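Local coordinates for hypothetical protein (Lactobacillus plantarum, PDB 2IAY) that is of unknown function but may have a role in amino-acid metabolism, at residues L59-N64 against R108-T113. Numbering follows the deposited sequence.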
loop_
_atom_site.group_PDB
_atom_site.type_symbol
_atom_site.label_atom_id
_atom_site.label_comp_id
_atom_site.label_asym_id
_atom_site.label_seq_id
_atom_site.Cartn_x
_atom_site.Cartn_y
_atom_site.Cartn_z
ATOM N N LEU A 59 1.482 2.102 -5.994
ATOM C CA LEU A 59 1.094 1.434 -4.772
ATOM C C LEU A 59 -0.266 2.001 -4.351
ATOM O O LEU A 59 -0.428 3.206 -4.260
ATOM C CB LEU A 59 2.116 1.767 -3.693
ATOM C CG LEU A 59 1.784 1.313 -2.280
ATOM C CD1 LEU A 59 1.656 -0.233 -2.153
ATOM C CD2 LEU A 59 2.832 1.869 -1.348
ATOM N N LYS A 60 -1.238 1.115 -4.135
ATOM C CA LYS A 60 -2.550 1.483 -3.664
ATOM C C LYS A 60 -2.894 0.728 -2.385
ATOM O O LYS A 60 -2.699 -0.484 -2.305
ATOM C CB LYS A 60 -3.598 1.200 -4.743
ATOM C CG LYS A 60 -3.366 1.963 -6.026
ATOM C CD LYS A 60 -4.442 1.755 -7.085
ATOM C CE LYS A 60 -5.769 2.342 -6.667
HETATM N N MSE A 61 -3.447 1.435 -1.390
HETATM C CA MSE A 61 -3.916 0.796 -0.182
HETATM C C MSE A 61 -5.253 1.405 0.226
HETATM O O MSE A 61 -5.442 2.620 0.150
HETATM C CB MSE A 61 -2.910 0.987 0.963
HETATM C CG MSE A 61 -3.330 0.364 2.289
HETATM SE SE MSE A 61 -1.830 0.249 3.507
HETATM C CE MSE A 61 -2.831 0.238 5.169
ATOM N N THR A 62 -6.157 0.544 0.683
ATOM C CA THR A 62 -7.452 0.973 1.258
ATOM C C THR A 62 -7.647 0.276 2.582
ATOM O O THR A 62 -7.477 -0.919 2.671
ATOM C CB THR A 62 -8.631 0.663 0.311
ATOM O OG1 THR A 62 -8.427 1.354 -0.910
ATOM C CG2 THR A 62 -9.948 1.139 0.893
ATOM N N VAL A 63 -8.050 1.023 3.585
ATOM C CA VAL A 63 -8.506 0.479 4.856
ATOM C C VAL A 63 -10.009 0.612 4.961
ATOM O O VAL A 63 -10.564 1.661 4.609
ATOM C CB VAL A 63 -7.829 1.196 6.065
ATOM C CG1 VAL A 63 -8.264 0.618 7.413
ATOM C CG2 VAL A 63 -6.282 1.127 5.963
ATOM N N ASN A 64 -10.677 -0.444 5.402
ATOM C CA ASN A 64 -12.132 -0.401 5.481
ATOM C C ASN A 64 -12.618 0.613 6.523
ATOM O O ASN A 64 -11.862 1.093 7.382
ATOM C CB ASN A 64 -12.738 -1.802 5.635
ATOM C CG ASN A 64 -12.443 -2.469 6.940
ATOM O OD1 ASN A 64 -11.962 -1.871 7.890
ATOM N ND2 ASN A 64 -12.757 -3.781 7.006
ATOM N N ARG A 108 4.529 4.309 12.382
ATOM C CA ARG A 108 3.364 5.024 12.900
ATOM C C ARG A 108 2.181 4.103 13.216
ATOM O O ARG A 108 1.060 4.540 13.315
ATOM C CB ARG A 108 2.989 6.175 11.970
ATOM C CG ARG A 108 4.152 7.125 11.678
ATOM C CD ARG A 108 4.447 8.079 12.819
ATOM N NE ARG A 108 3.400 9.086 12.900
ATOM C CZ ARG A 108 2.448 9.149 13.833
ATOM N NH1 ARG A 108 2.413 8.329 14.899
ATOM N NH2 ARG A 108 1.530 10.082 13.718
ATOM N N ASP A 109 2.443 2.805 13.419
ATOM C CA ASP A 109 1.404 1.883 13.903
ATOM C C ASP A 109 0.241 1.728 12.942
ATOM O O ASP A 109 -0.906 1.639 13.364
ATOM C CB ASP A 109 0.925 2.243 15.332
ATOM C CG ASP A 109 -0.016 1.216 15.964
ATOM O OD1 ASP A 109 0.217 0.011 15.815
ATOM O OD2 ASP A 109 -1.001 1.605 16.644
ATOM N N ILE A 110 0.558 1.646 11.648
ATOM C CA ILE A 110 -0.431 1.318 10.633
ATOM C C ILE A 110 -0.274 -0.117 10.164
ATOM O O ILE A 110 -1.273 -0.852 10.094
ATOM C CB ILE A 110 -0.421 2.333 9.459
ATOM C CG1 ILE A 110 -0.804 3.757 9.984
ATOM C CG2 ILE A 110 -1.326 1.863 8.322
ATOM C CD1 ILE A 110 -0.513 4.882 9.022
ATOM N N LEU A 111 0.961 -0.501 9.841
ATOM C CA LEU A 111 1.293 -1.862 9.392
ATOM C C LEU A 111 2.404 -2.431 10.259
ATOM O O LEU A 111 3.233 -1.671 10.773
ATOM C CB LEU A 111 1.790 -1.865 7.940
ATOM C CG LEU A 111 0.807 -1.387 6.873
ATOM C CD1 LEU A 111 1.504 -1.405 5.496
ATOM C CD2 LEU A 111 -0.469 -2.253 6.866
ATOM N N THR A 112 2.451 -3.749 10.327
ATOM C CA THR A 112 3.632 -4.482 10.808
ATOM C C THR A 112 4.022 -5.522 9.768
ATOM O O THR A 112 3.286 -5.780 8.830
ATOM C CB THR A 112 3.393 -5.141 12.147
ATOM O OG1 THR A 112 2.359 -6.118 12.006
ATOM C CG2 THR A 112 3.069 -4.121 13.210
ATOM N N THR A 113 5.199 -6.096 9.914
ATOM C CA THR A 113 5.569 -7.258 9.118
ATOM C C THR A 113 6.262 -8.264 10.035
ATOM O O THR A 113 6.532 -7.989 11.201
ATOM C CB THR A 113 6.395 -6.832 7.851
ATOM O OG1 THR A 113 6.636 -7.939 6.987
ATOM C CG2 THR A 113 7.703 -6.204 8.211
#
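Met-61, present as selenomethionine, rests its terminal methyl against the ends of both Ile-110 and Leu-111, and this three-residue meeting makes up the direct contact. It is entirely apolar. CE of Met-61 lies 3.8 Å from CD2 of Leu-111 and 3.9 Å from CG2 of Ile-110. The two receiving methyls, Ile-110 CG2 and Leu-111 CD2, are 4.4 Å apart and subtend about 71° at the selenomethionine CE, so that this methyl faces an adjoining pair at van der Waals separation.

The reach comes mainly from Met-61. Its CG is anti to the backbone N (chi1 179°) and the chain stays extended beyond it, which carries CE well out from strand 57-63; together with the Leu-111 side chain it bridges backbones whose CA atoms, in Met-61 and Leu-111, are 11.2 Å apart. The Leu-111 side chain runs past that of Met-61 in the opposite sense. Although the CB of Leu-111 does not point at the strand, its branched end turns closer and presents CD2. Ile-110 does aim its CB at the strand and offers the gamma methyl CG2, while its side chain lies aslant to that of Met-61. No hydrogen bond joins the two segments, and all three residues are buried, so the join is one of hydrophobic packing.

The contact links strand 57-63, one of the two inner strands of the four-stranded antiparallel sheet, to the point where the chain leaves helix 92-107 and enters edge strand 111-113 of the smaller sheet. Phe-105 of that helix touches both Met-61 and Ile-110, and Phe-70 of strand 70-76 touches both Met-61 and Leu-111. Thr-27 and Leu-28 of helix 25-30 pack on Ile-110, so two helices and both sheets converge here.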